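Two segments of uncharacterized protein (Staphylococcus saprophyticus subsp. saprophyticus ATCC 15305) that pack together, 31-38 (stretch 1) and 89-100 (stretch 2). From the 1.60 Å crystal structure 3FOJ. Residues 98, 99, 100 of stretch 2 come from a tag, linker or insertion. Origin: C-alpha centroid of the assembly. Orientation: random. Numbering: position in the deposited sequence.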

# COMPACT_ATOMS: atom_id res chain seq x y z
N ALA A 31 12.39 -5.62 4.49
CA ALA A 31 13.73 -5.41 5.04
C ALA A 31 14.66 -4.85 3.97
O ALA A 31 15.70 -4.27 4.28
CB ALA A 31 14.28 -6.73 5.58
N MSE A 32 14.30 -5.03 2.70
CA MSE A 32 15.12 -4.53 1.60
C MSE A 32 14.82 -3.05 1.31
O MSE A 32 15.46 -2.43 0.47
CB MSE A 32 14.89 -5.37 0.34
CG MSE A 32 15.26 -6.84 0.51
SE MSE A 32 17.13 -7.13 0.95
CE MSE A 32 16.98 -7.24 2.87
N GLY A 33 13.83 -2.50 2.01
CA GLY A 33 13.49 -1.10 1.80
C GLY A 33 12.02 -0.84 1.57
O GLY A 33 11.36 -1.57 0.84
N ILE A 34 11.51 0.22 2.19
CA ILE A 34 10.10 0.58 2.04
C ILE A 34 9.95 2.03 1.61
O ILE A 34 10.88 2.83 1.71
CB ILE A 34 9.31 0.39 3.36
CG1 ILE A 34 9.84 1.35 4.44
CG2 ILE A 34 9.43 -1.05 3.85
CD1 ILE A 34 8.99 1.38 5.69
N ILE A 35 8.76 2.36 1.12
CA ILE A 35 8.46 3.73 0.72
C ILE A 35 8.41 4.53 2.02
O ILE A 35 7.76 4.12 2.98
CB ILE A 35 7.09 3.81 0.02
CG1 ILE A 35 7.15 3.06 -1.31
CG2 ILE A 35 6.68 5.26 -0.16
CD1 ILE A 35 5.81 2.92 -2.00
N PRO A 36 9.10 5.69 2.07
CA PRO A 36 9.06 6.48 3.31
C PRO A 36 7.63 6.75 3.76
O PRO A 36 6.77 7.12 2.96
CB PRO A 36 9.79 7.76 2.91
CG PRO A 36 10.78 7.27 1.88
CD PRO A 36 9.93 6.33 1.05
N GLY A 37 7.37 6.52 5.05
CA GLY A 37 6.05 6.76 5.60
C GLY A 37 5.07 5.59 5.55
O GLY A 37 3.99 5.66 6.14
N ALA A 38 5.44 4.52 4.86
CA ALA A 38 4.55 3.37 4.74
C ALA A 38 4.44 2.53 6.01
O ALA A 38 5.40 2.39 6.76
CB ALA A 38 5.01 2.48 3.58
N GLY A 89 3.04 -2.83 -8.30
CA GLY A 89 3.76 -3.13 -7.08
C GLY A 89 5.13 -2.50 -6.93
O GLY A 89 5.52 -1.62 -7.71
N MSE A 90 5.87 -2.94 -5.91
CA MSE A 90 7.20 -2.42 -5.65
C MSE A 90 8.15 -2.74 -6.81
O MSE A 90 9.17 -2.07 -6.98
CB MSE A 90 7.75 -2.98 -4.34
CG MSE A 90 7.07 -2.40 -3.09
SE MSE A 90 7.44 -0.50 -2.80
CE MSE A 90 9.22 -0.68 -2.05
N ASP A 91 7.81 -3.75 -7.60
CA ASP A 91 8.65 -4.09 -8.76
C ASP A 91 8.72 -2.86 -9.65
O ASP A 91 9.80 -2.46 -10.10
CB ASP A 91 8.05 -5.24 -9.58
CG ASP A 91 8.19 -6.59 -8.91
OD1 ASP A 91 9.09 -6.75 -8.06
OD2 ASP A 91 7.40 -7.50 -9.25
N GLU A 92 7.56 -2.26 -9.93
CA GLU A 92 7.51 -1.08 -10.78
C GLU A 92 7.87 0.22 -10.06
O GLU A 92 8.36 1.16 -10.68
CB GLU A 92 6.13 -0.96 -11.43
CG GLU A 92 5.97 -1.88 -12.63
CD GLU A 92 4.58 -1.81 -13.24
OE1 GLU A 92 4.01 -0.70 -13.30
OE2 GLU A 92 4.07 -2.86 -13.68
N PHE A 93 7.64 0.27 -8.75
CA PHE A 93 7.98 1.48 -8.00
C PHE A 93 9.49 1.69 -8.07
O PHE A 93 9.97 2.82 -8.18
CB PHE A 93 7.56 1.34 -6.53
CG PHE A 93 7.69 2.62 -5.75
CD1 PHE A 93 6.63 3.53 -5.70
CD2 PHE A 93 8.88 2.94 -5.10
CE1 PHE A 93 6.76 4.74 -5.01
CE2 PHE A 93 9.02 4.15 -4.41
CZ PHE A 93 7.96 5.05 -4.37
N GLY A 94 10.24 0.59 -8.01
CA GLY A 94 11.69 0.68 -8.08
C GLY A 94 12.37 0.59 -6.73
O GLY A 94 11.72 0.59 -5.69
N ASP A 95 13.70 0.55 -6.76
CA ASP A 95 14.51 0.44 -5.54
C ASP A 95 15.19 1.75 -5.16
O ASP A 95 16.06 1.76 -4.29
CB ASP A 95 15.58 -0.64 -5.73
CG ASP A 95 15.00 -1.96 -6.21
OD1 ASP A 95 14.09 -2.49 -5.54
OD2 ASP A 95 15.48 -2.47 -7.25
N GLU A 96 14.80 2.84 -5.81
CA GLU A 96 15.39 4.15 -5.55
C GLU A 96 14.62 4.97 -4.52
O GLU A 96 13.38 5.00 -4.53
CB GLU A 96 15.47 4.95 -6.85
CG GLU A 96 16.26 4.27 -7.96
CD GLU A 96 17.75 4.37 -7.74
OE1 GLU A 96 18.24 5.51 -7.61
OE2 GLU A 96 18.43 3.32 -7.70
N GLY A 97 15.35 5.64 -3.64
CA GLY A 97 14.74 6.49 -2.62
C GLY A 97 13.91 5.81 -1.55
O GLY A 97 12.95 6.38 -1.05
N LEU A 98 14.29 4.59 -1.17
CA LEU A 98 13.55 3.86 -0.15
C LEU A 98 14.22 4.02 1.21
O LEU A 98 15.40 4.38 1.30
CB LEU A 98 13.48 2.38 -0.52
CG LEU A 98 12.92 2.01 -1.90
CD1 LEU A 98 12.89 0.49 -2.04
CD2 LEU A 98 11.52 2.59 -2.07
N GLU A 99 13.47 3.75 2.27
CA GLU A 99 14.01 3.83 3.62
C GLU A 99 14.55 2.45 3.98
O GLU A 99 13.84 1.45 3.85
CB GLU A 99 12.93 4.23 4.63
CG GLU A 99 12.33 5.60 4.40
CD GLU A 99 11.41 6.03 5.53
OE1 GLU A 99 10.50 5.26 5.89
OE2 GLU A 99 11.61 7.15 6.06
N HIS A 100 15.80 2.38 4.41
CA HIS A 100 16.41 1.11 4.76
C HIS A 100 16.49 0.94 6.28
O HIS A 100 16.30 1.93 7.00
CB HIS A 100 17.81 1.02 4.14
CG HIS A 100 17.80 1.09 2.65
ND1 HIS A 100 17.24 0.11 1.86
CD2 HIS A 100 18.25 2.04 1.80
CE1 HIS A 100 17.35 0.45 0.59
NE2 HIS A 100 17.96 1.63 0.52
OXT HIS A 100 16.76 -0.20 6.72
O HOH W 1 18.20 -2.76 2.95
O HOH W 2 8.66 5.89 7.71

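Neither stretch forms an extended strand, yet the two backbones meet in a single antiparallel beta bridge. I34 pairs with E99 through two hydrogen bonds: I34 N donates to E99 O at 3.1 Å, and E99 N donates to I34 O at 2.8 Å. Both are nearly straight, so each residue satisfies its own amide and carbonyl on one partner. The bridge goes no further as regular sheet. Past it, stretch 1 folds into a type II turn from I35 to A38, closed by A38 N donating to I35 O at 3.0 Å, while stretch 2 reaches the bridge by a loop that follows the helix ending at F93.

Glycines allow these changes of direction. G33 and G94 each leave a helix with positive phi, at backbone angles where a CB would jam against the preceding carbonyl oxygen. G37, in the third position of the turn, also has positive phi and the same jam for a CB; glycine is the classic choice there. At G33 the absence of a side chain matters to the contact as well: a CB would lie only 3.2 Å from both L98 CD1 and H100 CE1. The bare CA instead approaches E99 O at 3.3 Å in a CA-H...O contact, supplementing the bridge.

I35 supplies the apolar heart of the packing. Its CB points sideways, but with chi2 in the t rotamer the end of the side chain comes nearer to stretch 2, where I35 CD1 sits over one face of the F93 ring, 3.8 Å from the ring centroid, in a CH-pi contact. A slim aliphatic end suits the flat aromatic surface. Selenomethionine M90 brings its soft, polarizable SE to 3.9 Å from I35 CG1, and its methyl CE lies 3.7 Å from G33 O. L98, a tag residue, adds a looser contact, its CD2 being 4.5 Å from I35 CG1.

The other two tag residues pack at more exposed positions. E99 has the largest area covered by the opposing stretch, and its long side chain makes both apolar and polar contacts: its CG rests 3.4 Å from P36 CG, while its OE1 accepts a weak hydrogen bond from G37 N at 3.5 Å. Water 2 reinforces that link, accepting from G37 N at 3.0 Å and donating to E99 OE1 at 2.7 Å. At the C-terminus, the edge of the H100 ring faces M32 O, with ND1 3.4 Å from that oxygen. Water 1 joins the same region, donating to A31 O at 3.2 Å and accepting a weak hydrogen bond from H100 ND1 at 3.2 Å.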